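Local coordinates for ApaG protein (PDB 3NRF) that is of unknown function, a small all-beta DUF4354-family protein probably exported through a signal peptide and found here as a four-chain assembly, at residues 7-12 / 97-102; 27-32 / 92-97; 31-36 / 82-87; 44-49 / 70-75. All coordinates share one frame; numbering follows the deposited sequence.

Contact 1. Residues 7-12 / 97-102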
loop_
_atom_site.group_PDB
_atom_site.type_symbol
_atom_site.label_atom_id
_atom_site.label_comp_id
_atom_site.label_asym_id
_atom_site.label_seq_id
_atom_site.Cartn_x
_atom_site.Cartn_y
_atom_site.Cartn_z
ATOM N N VAL B 7 -5.575 29.923 3.173
ATOM C CA VAL B 7 -4.777 28.857 3.753
ATOM C C VAL B 7 -4.606 27.722 2.742
ATOM O O VAL B 7 -5.559 27.231 2.109
ATOM C CB VAL B 7 -5.383 28.376 5.097
ATOM C CG1 VAL B 7 -4.606 27.176 5.690
ATOM C CG2 VAL B 7 -5.427 29.550 6.103
HETATM N N MSE B 8 -3.359 27.310 2.594
HETATM C CA MSE B 8 -3.002 26.202 1.724
HETATM C C MSE B 8 -2.976 24.952 2.591
HETATM O O MSE B 8 -2.440 24.942 3.720
HETATM C CB MSE B 8 -1.659 26.424 1.109
HETATM C CG MSE B 8 -1.552 27.737 0.465
HETATM SE SE MSE B 8 0.128 27.947 -0.480
HETATM C CE MSE B 8 0.074 26.382 -1.576
ATOM N N VAL B 9 -3.582 23.893 2.085
ATOM C CA VAL B 9 -3.667 22.643 2.768
ATOM C C VAL B 9 -2.929 21.560 2.014
ATOM O O VAL B 9 -3.333 21.154 0.918
ATOM C CB VAL B 9 -5.160 22.160 2.907
ATOM C CG1 VAL B 9 -5.248 20.878 3.697
ATOM C CG2 VAL B 9 -5.983 23.284 3.578
ATOM N N PHE B 10 -1.866 21.060 2.627
ATOM C CA PHE B 10 -1.047 20.006 2.038
ATOM C C PHE B 10 -1.311 18.756 2.792
ATOM O O PHE B 10 -1.282 18.759 4.019
ATOM C CB PHE B 10 0.454 20.344 2.157
ATOM C CG PHE B 10 0.875 21.585 1.430
ATOM C CD1 PHE B 10 0.723 22.836 1.983
ATOM C CD2 PHE B 10 1.471 21.478 0.164
ATOM C CE1 PHE B 10 1.147 23.962 1.288
ATOM C CE2 PHE B 10 1.884 22.577 -0.516
ATOM C CZ PHE B 10 1.716 23.827 0.037
ATOM N N ALA B 11 -1.515 17.660 2.100
ATOM C CA ALA B 11 -1.799 16.402 2.752
ATOM C C ALA B 11 -1.114 15.233 2.120
ATOM O O ALA B 11 -0.981 15.175 0.906
ATOM C CB ALA B 11 -3.318 16.157 2.803
ATOM N N ARG B 12 -0.670 14.292 2.947
ATOM C CA ARG B 12 -0.018 13.087 2.465
ATOM C C ARG B 12 -0.743 11.890 3.057
ATOM O O ARG B 12 -0.969 11.849 4.286
ATOM C CB ARG B 12 1.452 13.068 2.935
ATOM C CG ARG B 12 2.247 11.854 2.501
ATOM C CD ARG B 12 3.707 11.941 3.057
ATOM N NE ARG B 12 3.729 11.753 4.509
ATOM N N SER B 97 -9.144 11.549 -1.632
ATOM C CA SER B 97 -7.985 11.948 -2.412
ATOM C C SER B 97 -7.724 13.447 -2.317
ATOM O O SER B 97 -6.933 14.011 -3.049
ATOM C CB SER B 97 -8.180 11.537 -3.860
ATOM O OG SER B 97 -9.320 12.139 -4.467
ATOM N N LEU B 98 -8.407 14.092 -1.391
ATOM C CA LEU B 98 -8.295 15.538 -1.179
ATOM C C LEU B 98 -8.608 15.844 0.264
ATOM O O LEU B 98 -9.562 15.276 0.807
ATOM C CB LEU B 98 -9.266 16.284 -2.090
ATOM C CG LEU B 98 -9.193 17.797 -2.058
ATOM C CD1 LEU B 98 -7.814 18.304 -2.516
ATOM C CD2 LEU B 98 -10.314 18.337 -2.941
ATOM N N VAL B 99 -7.787 16.671 0.896
ATOM C CA VAL B 99 -8.053 17.254 2.204
ATOM C C VAL B 99 -8.181 18.761 1.957
ATOM O O VAL B 99 -7.329 19.430 1.335
ATOM C CB VAL B 99 -6.997 16.930 3.268
ATOM C CG1 VAL B 99 -7.376 17.548 4.575
ATOM C CG2 VAL B 99 -6.904 15.406 3.408
ATOM N N ARG B 100 -9.270 19.313 2.447
ATOM C CA ARG B 100 -9.523 20.729 2.286
ATOM C C ARG B 100 -10.202 21.311 3.521
ATOM O O ARG B 100 -10.587 20.588 4.465
ATOM C CB ARG B 100 -10.320 21.013 0.981
ATOM C CG ARG B 100 -11.606 20.221 0.735
ATOM C CD ARG B 100 -12.272 20.651 -0.610
ATOM N NE ARG B 100 -12.729 22.032 -0.567
ATOM C CZ ARG B 100 -13.123 22.776 -1.610
ATOM N NH1 ARG B 100 -13.103 22.304 -2.863
ATOM N NH2 ARG B 100 -13.518 24.024 -1.385
ATOM N N LEU B 101 -10.317 22.625 3.521
ATOM C CA LEU B 101 -10.997 23.317 4.602
ATOM C C LEU B 101 -12.470 23.535 4.186
ATOM O O LEU B 101 -12.787 23.649 2.994
ATOM C CB LEU B 101 -10.327 24.625 4.898
ATOM C CG LEU B 101 -9.021 24.571 5.690
ATOM C CD1 LEU B 101 -8.399 25.957 5.641
ATOM C CD2 LEU B 101 -9.230 24.145 7.158
ATOM N N SER B 102 -13.352 23.534 5.192
ATOM C CA SER B 102 -14.785 23.736 5.002
ATOM C C SER B 102 -15.289 24.502 6.214
ATOM O O SER B 102 -14.686 24.457 7.298
ATOM C CB SER B 102 -15.529 22.408 4.964
ATOM O OG SER B 102 -16.943 22.639 4.857
HETATM O O HOH W 1 -4.830 18.732 0.444
#

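Contact 2. Residues 27-32 / 92-97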
loop_
_atom_site.group_PDB
_atom_site.type_symbol
_atom_site.label_atom_id
_atom_site.label_comp_id
_atom_site.label_asym_id
_atom_site.label_seq_id
_atom_site.Cartn_x
_atom_site.Cartn_y
_atom_site.Cartn_z
ATOM N N ARG B 27 -13.980 2.184 8.881
ATOM C CA ARG B 27 -12.638 2.165 8.301
ATOM C C ARG B 27 -12.038 3.542 8.470
ATOM O O ARG B 27 -12.791 4.555 8.479
ATOM C CB ARG B 27 -12.685 1.797 6.828
ATOM C CG ARG B 27 -12.850 0.337 6.549
ATOM C CD ARG B 27 -14.225 -0.235 6.928
ATOM N NE ARG B 27 -14.336 -1.624 6.477
ATOM C CZ ARG B 27 -15.428 -2.376 6.612
ATOM N NH1 ARG B 27 -16.507 -1.843 7.184
ATOM N NH2 ARG B 27 -15.415 -3.620 6.179
ATOM N N THR B 28 -10.721 3.601 8.671
ATOM C CA THR B 28 -10.034 4.867 8.888
ATOM C C THR B 28 -8.926 5.087 7.877
ATOM O O THR B 28 -8.303 4.129 7.418
ATOM C CB THR B 28 -9.418 4.971 10.286
ATOM O OG1 THR B 28 -8.471 3.902 10.462
ATOM C CG2 THR B 28 -10.516 4.891 11.369
ATOM N N GLN B 29 -8.746 6.344 7.479
ATOM C CA GLN B 29 -7.643 6.743 6.594
ATOM C C GLN B 29 -6.943 7.938 7.241
ATOM O O GLN B 29 -7.547 8.991 7.439
ATOM C CB GLN B 29 -8.136 7.143 5.198
ATOM C CG GLN B 29 -7.015 7.671 4.296
ATOM C CD GLN B 29 -5.980 6.620 3.965
ATOM O OE1 GLN B 29 -6.283 5.606 3.333
ATOM N NE2 GLN B 29 -4.736 6.875 4.404
ATOM N N ALA B 30 -5.649 7.794 7.545
ATOM C CA ALA B 30 -4.878 8.852 8.133
ATOM C C ALA B 30 -4.183 9.659 7.072
ATOM O O ALA B 30 -3.895 9.141 6.006
ATOM C CB ALA B 30 -3.816 8.281 9.114
ATOM N N PHE B 31 -3.959 10.928 7.394
ATOM C CA PHE B 31 -3.188 11.825 6.595
ATOM C C PHE B 31 -2.277 12.649 7.489
ATOM O O PHE B 31 -2.652 13.007 8.622
ATOM C CB PHE B 31 -4.064 12.857 5.871
ATOM C CG PHE B 31 -4.990 12.280 4.826
ATOM C CD1 PHE B 31 -6.198 11.696 5.209
ATOM C CD2 PHE B 31 -4.699 12.376 3.506
ATOM C CE1 PHE B 31 -7.069 11.215 4.260
ATOM C CE2 PHE B 31 -5.580 11.856 2.546
ATOM C CZ PHE B 31 -6.745 11.294 2.938
ATOM N N LYS B 32 -1.106 13.005 6.965
ATOM C CA LYS B 32 -0.328 14.079 7.588
ATOM C C LYS B 32 -0.710 15.340 6.813
ATOM O O LYS B 32 -0.716 15.306 5.571
ATOM C CB LYS B 32 1.153 13.805 7.448
ATOM C CG LYS B 32 2.050 14.878 8.070
ATOM C CD LYS B 32 2.160 14.760 9.543
ATOM C CE LYS B 32 3.055 13.553 9.945
ATOM N NZ LYS B 32 2.957 13.347 11.421
ATOM N N ALA B 92 -15.185 3.484 1.619
ATOM C CA ALA B 92 -15.152 4.721 0.780
ATOM C C ALA B 92 -14.071 5.708 1.168
ATOM O O ALA B 92 -13.518 6.397 0.266
ATOM C CB ALA B 92 -16.509 5.417 0.760
ATOM N N VAL B 93 -13.719 5.761 2.451
ATOM C CA VAL B 93 -12.692 6.695 2.866
ATOM C C VAL B 93 -11.354 6.422 2.216
ATOM O O VAL B 93 -10.510 7.313 2.126
ATOM C CB VAL B 93 -12.587 6.792 4.379
ATOM C CG1 VAL B 93 -11.928 5.496 4.975
ATOM C CG2 VAL B 93 -11.863 8.024 4.823
ATOM N N TYR B 94 -11.137 5.176 1.770
ATOM C CA TYR B 94 -9.886 4.848 1.094
ATOM C C TYR B 94 -9.743 5.519 -0.224
ATOM O O TYR B 94 -8.584 5.642 -0.740
ATOM C CB TYR B 94 -9.764 3.331 0.981
ATOM C CG TYR B 94 -9.697 2.713 2.354
ATOM C CD1 TYR B 94 -9.029 3.329 3.419
ATOM C CD2 TYR B 94 -10.256 1.470 2.612
ATOM C CE1 TYR B 94 -8.994 2.799 4.648
ATOM C CE2 TYR B 94 -10.161 0.886 3.877
ATOM C CZ TYR B 94 -9.530 1.560 4.909
ATOM O OH TYR B 94 -9.475 0.911 6.148
ATOM N N GLY B 95 -10.883 5.942 -0.770
ATOM C CA GLY B 95 -10.945 6.729 -1.994
ATOM C C GLY B 95 -10.833 8.240 -1.759
ATOM O O GLY B 95 -10.970 8.993 -2.728
ATOM N N ALA B 96 -10.653 8.671 -0.504
ATOM C CA ALA B 96 -10.454 10.113 -0.181
ATOM C C ALA B 96 -9.116 10.509 -0.838
ATOM O O ALA B 96 -8.084 9.873 -0.602
ATOM C CB ALA B 96 -10.408 10.352 1.275
ATOM N N SER B 97 -9.144 11.549 -1.632
ATOM C CA SER B 97 -7.985 11.948 -2.412
ATOM C C SER B 97 -7.724 13.447 -2.317
ATOM O O SER B 97 -6.933 14.011 -3.049
ATOM C CB SER B 97 -8.180 11.537 -3.860
ATOM O OG SER B 97 -9.320 12.139 -4.467
#

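Contact 3. Residues 31-36 / 82-87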
loop_
_atom_site.group_PDB
_atom_site.type_symbol
_atom_site.label_atom_id
_atom_site.label_comp_id
_atom_site.label_asym_id
_atom_site.label_seq_id
_atom_site.Cartn_x
_atom_site.Cartn_y
_atom_site.Cartn_z
ATOM N N PHE B 31 -3.959 10.928 7.394
ATOM C CA PHE B 31 -3.188 11.825 6.595
ATOM C C PHE B 31 -2.277 12.649 7.489
ATOM O O PHE B 31 -2.652 13.007 8.622
ATOM C CB PHE B 31 -4.064 12.857 5.871
ATOM C CG PHE B 31 -4.990 12.280 4.826
ATOM C CD1 PHE B 31 -6.198 11.696 5.209
ATOM C CD2 PHE B 31 -4.699 12.376 3.506
ATOM C CE1 PHE B 31 -7.069 11.215 4.260
ATOM C CE2 PHE B 31 -5.580 11.856 2.546
ATOM C CZ PHE B 31 -6.745 11.294 2.938
ATOM N N LYS B 32 -1.106 13.005 6.965
ATOM C CA LYS B 32 -0.328 14.079 7.588
ATOM C C LYS B 32 -0.710 15.340 6.813
ATOM O O LYS B 32 -0.716 15.306 5.571
ATOM C CB LYS B 32 1.153 13.805 7.448
ATOM C CG LYS B 32 2.050 14.878 8.070
ATOM C CD LYS B 32 2.160 14.760 9.543
ATOM C CE LYS B 32 3.055 13.553 9.945
ATOM N NZ LYS B 32 2.957 13.347 11.421
ATOM N N VAL B 33 -1.072 16.408 7.528
ATOM C CA VAL B 33 -1.570 17.633 6.967
ATOM C C VAL B 33 -0.721 18.819 7.440
ATOM O O VAL B 33 -0.397 18.911 8.632
ATOM C CB VAL B 33 -3.050 17.878 7.416
ATOM C CG1 VAL B 33 -3.593 19.166 6.839
ATOM C CG2 VAL B 33 -3.937 16.687 7.031
ATOM N N ARG B 34 -0.445 19.750 6.537
ATOM C CA ARG B 34 0.239 21.005 6.880
ATOM C C ARG B 34 -0.637 22.150 6.402
ATOM O O ARG B 34 -1.047 22.172 5.244
ATOM C CB ARG B 34 1.614 21.128 6.222
ATOM C CG ARG B 34 2.318 22.441 6.628
ATOM C CD ARG B 34 3.724 22.562 6.080
ATOM N NE ARG B 34 4.559 21.433 6.485
ATOM C CZ ARG B 34 5.841 21.295 6.120
ATOM N NH1 ARG B 34 6.391 22.187 5.315
ATOM N NH2 ARG B 34 6.548 20.245 6.522
ATOM N N LEU B 35 -0.937 23.096 7.280
ATOM C CA LEU B 35 -1.695 24.269 6.903
ATOM C C LEU B 35 -0.693 25.402 6.821
ATOM O O LEU B 35 0.075 25.579 7.770
ATOM C CB LEU B 35 -2.745 24.608 7.951
ATOM C CG LEU B 35 -3.682 23.459 8.293
ATOM C CD1 LEU B 35 -4.604 23.940 9.397
ATOM C CD2 LEU B 35 -4.474 22.981 7.042
ATOM N N VAL B 36 -0.705 26.132 5.695
ATOM C CA VAL B 36 0.208 27.236 5.437
ATOM C C VAL B 36 -0.575 28.511 5.101
ATOM O O VAL B 36 -1.286 28.553 4.095
ATOM C CB VAL B 36 1.180 26.933 4.245
ATOM C CG1 VAL B 36 2.147 28.117 4.008
ATOM C CG2 VAL B 36 1.964 25.636 4.492
ATOM N N GLY B 82 0.281 18.357 11.457
ATOM C CA GLY B 82 -0.056 17.221 12.312
ATOM C C GLY B 82 -0.816 16.155 11.547
ATOM O O GLY B 82 -1.027 16.265 10.350
ATOM N N ASP B 83 -1.233 15.120 12.242
ATOM C CA ASP B 83 -2.038 14.044 11.655
ATOM C C ASP B 83 -3.522 14.243 11.851
ATOM O O ASP B 83 -3.963 14.856 12.826
ATOM C CB ASP B 83 -1.634 12.721 12.260
ATOM C CG ASP B 83 -0.163 12.430 11.991
ATOM O OD1 ASP B 83 0.203 12.339 10.803
ATOM O OD2 ASP B 83 0.623 12.338 12.950
ATOM N N ALA B 84 -4.283 13.752 10.883
ATOM C CA ALA B 84 -5.741 13.839 10.895
ATOM C C ALA B 84 -6.262 12.509 10.392
ATOM O O ALA B 84 -5.717 11.955 9.402
ATOM C CB ALA B 84 -6.211 14.972 9.987
ATOM N N ILE B 85 -7.255 11.938 11.057
ATOM C CA ILE B 85 -7.772 10.634 10.650
ATOM C C ILE B 85 -9.259 10.735 10.328
ATOM O O ILE B 85 -10.034 11.202 11.181
ATOM C CB ILE B 85 -7.561 9.535 11.746
ATOM C CG1 ILE B 85 -6.093 9.371 12.078
ATOM C CG2 ILE B 85 -8.089 8.227 11.275
ATOM C CD1 ILE B 85 -5.842 8.304 13.180
ATOM N N PHE B 86 -9.633 10.316 9.132
ATOM C CA PHE B 86 -10.988 10.348 8.633
ATOM C C PHE B 86 -11.576 8.968 8.571
ATOM O O PHE B 86 -10.847 7.966 8.500
ATOM C CB PHE B 86 -11.076 11.057 7.266
ATOM C CG PHE B 86 -10.514 12.465 7.270
ATOM C CD1 PHE B 86 -9.157 12.674 7.065
ATOM C CD2 PHE B 86 -11.326 13.586 7.530
ATOM C CE1 PHE B 86 -8.612 13.936 7.082
ATOM C CE2 PHE B 86 -10.764 14.862 7.550
ATOM C CZ PHE B 86 -9.408 15.028 7.313
ATOM N N ALA B 87 -12.897 8.899 8.507
ATOM C CA ALA B 87 -13.610 7.611 8.580
ATOM C C ALA B 87 -14.809 7.484 7.659
ATOM O O ALA B 87 -15.420 8.467 7.228
ATOM C CB ALA B 87 -14.111 7.398 10.043
#

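Contact 4. Residues 44-49 / 70-75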
loop_
_atom_site.group_PDB
_atom_site.type_symbol
_atom_site.label_atom_id
_atom_site.label_comp_id
_atom_site.label_asym_id
_atom_site.label_seq_id
_atom_site.Cartn_x
_atom_site.Cartn_y
_atom_site.Cartn_z
ATOM N N SER B 44 -8.621 33.598 10.721
ATOM C CA SER B 44 -9.304 32.774 11.713
ATOM C C SER B 44 -9.703 31.447 11.094
ATOM O O SER B 44 -10.181 31.406 9.963
ATOM C CB SER B 44 -10.580 33.441 12.248
ATOM O OG SER B 44 -11.188 32.592 13.216
ATOM N N LEU B 45 -9.502 30.376 11.853
ATOM C CA LEU B 45 -9.942 29.034 11.462
ATOM C C LEU B 45 -11.017 28.554 12.440
ATOM O O LEU B 45 -11.395 27.380 12.451
ATOM C CB LEU B 45 -8.756 28.065 11.477
ATOM C CG LEU B 45 -7.615 28.325 10.483
ATOM C CD1 LEU B 45 -6.492 27.340 10.721
ATOM C CD2 LEU B 45 -8.095 28.258 9.050
ATOM N N LYS B 46 -11.540 29.481 13.241
ATOM C CA LYS B 46 -12.479 29.149 14.310
ATOM C C LYS B 46 -13.704 28.430 13.774
ATOM O O LYS B 46 -14.134 27.448 14.345
ATOM C CB LYS B 46 -12.914 30.418 15.069
ATOM C CG LYS B 46 -13.688 30.135 16.371
ATOM C CD LYS B 46 -14.166 31.428 17.097
ATOM C CE LYS B 46 -13.000 32.246 17.676
ATOM N NZ LYS B 46 -12.236 31.504 18.737
ATOM N N ASN B 47 -14.276 28.947 12.691
ATOM C CA ASN B 47 -15.486 28.337 12.129
ATOM C C ASN B 47 -15.217 27.364 10.986
ATOM O O ASN B 47 -16.112 27.073 10.207
ATOM C CB ASN B 47 -16.436 29.454 11.693
ATOM C CG ASN B 47 -16.843 30.328 12.855
ATOM O OD1 ASN B 47 -17.054 29.838 13.975
ATOM N ND2 ASN B 47 -16.947 31.627 12.604
ATOM N N SER B 48 -13.992 26.838 10.933
ATOM C CA SER B 48 -13.546 25.934 9.873
ATOM C C SER B 48 -13.142 24.542 10.406
ATOM O O SER B 48 -12.841 24.355 11.587
ATOM C CB SER B 48 -12.320 26.509 9.175
ATOM O OG SER B 48 -12.579 27.784 8.607
ATOM N N CYS B 49 -13.127 23.563 9.511
ATOM C CA CYS B 49 -12.711 22.197 9.855
ATOM C C CYS B 49 -12.097 21.556 8.631
ATOM O O CYS B 49 -12.366 21.994 7.505
ATOM C CB CYS B 49 -13.897 21.316 10.296
ATOM S SG CYS B 49 -15.359 21.385 9.157
ATOM N N THR B 70 -5.645 22.253 15.389
ATOM C CA THR B 70 -6.835 22.885 15.985
ATOM C C THR B 70 -6.597 24.372 16.344
ATOM O O THR B 70 -7.389 24.981 17.062
ATOM C CB THR B 70 -7.323 22.129 17.255
ATOM O OG1 THR B 70 -6.412 22.347 18.341
ATOM C CG2 THR B 70 -7.471 20.628 17.004
ATOM N N ALA B 71 -5.520 24.963 15.842
ATOM C CA ALA B 71 -5.269 26.398 16.079
ATOM C C ALA B 71 -6.458 27.307 15.692
ATOM O O ALA B 71 -7.058 27.146 14.620
ATOM C CB ALA B 71 -4.018 26.843 15.315
ATOM N N ASP B 72 -6.757 28.275 16.557
ATOM C CA ASP B 72 -7.865 29.204 16.336
ATOM C C ASP B 72 -7.596 30.135 15.158
ATOM O O ASP B 72 -8.529 30.558 14.482
ATOM C CB ASP B 72 -8.141 30.035 17.591
ATOM C CG ASP B 72 -9.473 30.760 17.526
ATOM O OD1 ASP B 72 -9.525 31.966 17.862
ATOM O OD2 ASP B 72 -10.471 30.117 17.118
ATOM N N THR B 73 -6.320 30.480 14.941
ATOM C CA THR B 73 -5.914 31.344 13.839
ATOM C C THR B 73 -4.529 30.940 13.319
ATOM O O THR B 73 -3.799 30.216 13.998
ATOM C CB THR B 73 -5.837 32.828 14.245
ATOM O OG1 THR B 73 -4.649 33.059 15.027
ATOM C CG2 THR B 73 -7.101 33.252 15.056
ATOM N N LEU B 74 -4.184 31.421 12.132
ATOM C CA LEU B 74 -2.865 31.190 11.534
ATOM C C LEU B 74 -2.276 32.580 11.237
ATOM O O LEU B 74 -2.908 33.378 10.544
ATOM C CB LEU B 74 -2.989 30.318 10.278
ATOM C CG LEU B 74 -1.959 29.185 10.139
ATOM C CD1 LEU B 74 -2.053 28.221 11.342
ATOM C CD2 LEU B 74 -2.165 28.387 8.849
ATOM N N LYS B 75 -1.105 32.894 11.795
ATOM C CA LYS B 75 -0.452 34.175 11.519
ATOM C C LYS B 75 0.031 34.185 10.068
ATOM O O LYS B 75 0.262 33.129 9.491
ATOM C CB LYS B 75 0.724 34.440 12.486
ATOM C CG LYS B 75 0.309 34.681 13.919
ATOM C CD LYS B 75 -0.328 36.036 14.109
ATOM C CE LYS B 75 -0.667 36.280 15.575
ATOM N NZ LYS B 75 -1.174 37.660 15.770
HETATM O O HOH W 2 -10.472 33.368 15.735
HETATM O O HOH W 3 -9.926 25.894 14.865
#

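Contact 1. Residues 7-12 / 97-102
Val9 meets Val99 and Leu101 in an apolar contact between the start of strand 7-21 and strand 98-102, the outermost strands of the six-stranded antiparallel sheet within this chain, which come together in the core without pairing as a ladder. Their axes approach to 6.8 Å and run at 149°, roughly antiparallel, too wide for direct backbone bonding, and side chains fill the gap. Val9 divides its two methyls between Val99 and Leu101. CG1, anti to the backbone N (chi1 -177°), comes 3.5 Å from Val99 O and also touches Val99 CG1; Val9 CG2, beside the backbone N, reaches Leu101 CG at 3.9 Å. Further along, Ala11 CB packs on Val99 CG2 at 3.7 Å, while at the other end Val7 CB meets Leu101 CD1 at 3.9 Å, the two side chains crossing at about a right angle. The polar link is a single water, which donates to Val9 O (2.9 Å) and to Val99 O (2.7 Å), bridging two carbonyls that cannot bond each other. From strand 24-37, Phe31 touches Val99 and Leu35 touches Val9. Residues 8-12 pair with a strand of the second subunit, so the sheet runs on across the interface; Arg100, in one of its two modelled conformers, forms a salt bridge with Asp23 of that subunit. Ser97 and Leu98 both face Gln53 of strand 49-53 in a classic beta bulge. Small and branched apolar side chains and one shared water thus take the place of a ladder: hydrophobic packing makes the closure, and the water supplies protons to Val9 O and Val99 O.

Contact 2. Residues 27-32 / 92-97
Tyr94, which has the largest buried area here, reaches from the 3-10 turn 92-95 to residues 27-29 of strand 24-37. A ring edge points at the strand backbone: Tyr94 CE1 sits 3.1 Å from Thr28 O, near the ring plane. At the phenol end, Tyr94 OH is 3.4 Å from Arg27 CB and touches CG as well, so the aliphatic base of the arginine, not its guanidinium, makes the contact; the two side chains cross at about a right angle. That guanidinium leads away to Glu89 O, and Tyr94 OH is hydrogen-bonded to Gly17 O. Gln29 bends at chi2 (65°), which turns CD aside; its NE2 donates to Ala30 O at 2.9 Å, in the carbonyl plane and on a lone pair, and also bonds Gly14 O. Gln29 OE1 comes within 3.6 Å of Tyr94 CD1 and is hydrogen-bonded to Lys16 NZ. Val93 divides its methyls: CG2 packs on Gln29 CB at 3.8 Å and CG1 lies against Arg27 O. Phe31 CZ closes the far end on Ala96 CB at 4.1 Å. Ring edge and methyl packing thus hold this loop to the sheet, while Ala30 O and Gly14 O at NE2 and Lys16 NZ at OE1 fix the Gln29 amide.

Contact 3. Residues 31-36 / 82-87
Lys32 starts with CG anti to the backbone N (chi1 180°), then bends at chi2 and chi3; the two bends carry CD and CE toward Asp83, whose CG stands beside its own backbone N, and the extended last bond puts NZ at the carboxylate. Lys32 NZ lies 3.0 Å from both Asp83 OD1 and Asp83 OD2, a forked salt bridge whose two hydrogen bonds are weak, and Lys32 CE rests 3.2 Å from Asp83 OD1. The pair stands above the non-hydrogen-bonded bridge Lys32-Asp83. It is flanked by two hydrogen-bonded pairs, Phe31 with Ala84 and Val33 with Gly82, each with bonds in both directions; the straightest is Val33 N to Gly82 O, 2.8 Å at 174°. On the other face of the sheet Val33 CG2 packs on Ala84 CB at 4.1 Å. There too Phe31 CD1 meets Phe86 CD1 at 3.6 Å, near the Phe86 plane at its edge; the ring pair as a whole is oblique, planes 78° apart. Strands 24-37 and 79-88 are the second and third of the six-stranded antiparallel sheet. Strand 7-21 borders 24-37 through the Lys32 and Arg34 backbones, and strand 59-65 borders 79-88, where Leu62 packs on Ala84 and Phe86.

Contact 4. Residues 44-49 / 70-75
Ser44 and Thr73 face each other as an antiparallel non-hydrogen-bonded pair, their CA atoms 4.2 Å apart, just before the chain leaves the short 43-44 strand through a type I turn from Leu45 to Ser48. Next to that pair, Leu45 N donates to Asp72 O at 2.8 Å and 167°, coming from above the carbonyl plane. Ser44 OG, anti to its backbone N (chi1 -179°), accepts from Lys46 N at 3.1 Å and forms an ST turn at the start of the bend. Lys46 extends from the backbone and then curls at chi3 and chi4, which brings its ammonium to the carboxylate of Asp72. That side chain has a second position; in the conformer described, Lys46 NZ meets Asp72 OD2 at 2.8 Å on the syn side, 33° out of the carboxylate plane, with a weak bond to Asp72 OD1, and Lys46 CB passes 3.2 Å from Asp72 OD2. In the same conformer a water hydrogen-bonded to Ser44 OG donates to Asp72 OD1 at 2.7 Å. Leu45 CB lies 3.7 Å from Ala71 O, and the side chain also touches Leu35 of strand 24-37. Thr73 CG2 packs against Ser44 CA, while its OG1 turns to Glu42. Cys49, where strand 49-53 begins, is tied to Cys105 by a disulfide. At this surface site Asp72 meets the 44-49 bend twice: its backbone O takes the Leu45 amide, and its carboxylate, in the conformer described, pairs with the Lys46 ammonium.

Overall arrangement
From the N terminus, strand 7-21 enters contact 1, whose partner 97-102 is almost at the C terminus, so this contact closes a loop containing the other three. Strand 24-37 follows and serves two contacts: its 27-32 part takes the 92-97 loop in contact 2, and its 31-36 part pairs with 82-87 in contact 3, Phe31 and Lys32 belonging to both. Contact 4 closes the short excursion from 44-49 to 70-75 and lies within the spans of all the others. It touches contact 3 through Leu35 with Leu74 and Leu45, and contact 1 through Leu101 with Leu45, but stands on the opposite side of the chain's centre from contact 2, about 12 Å away between nearest atoms.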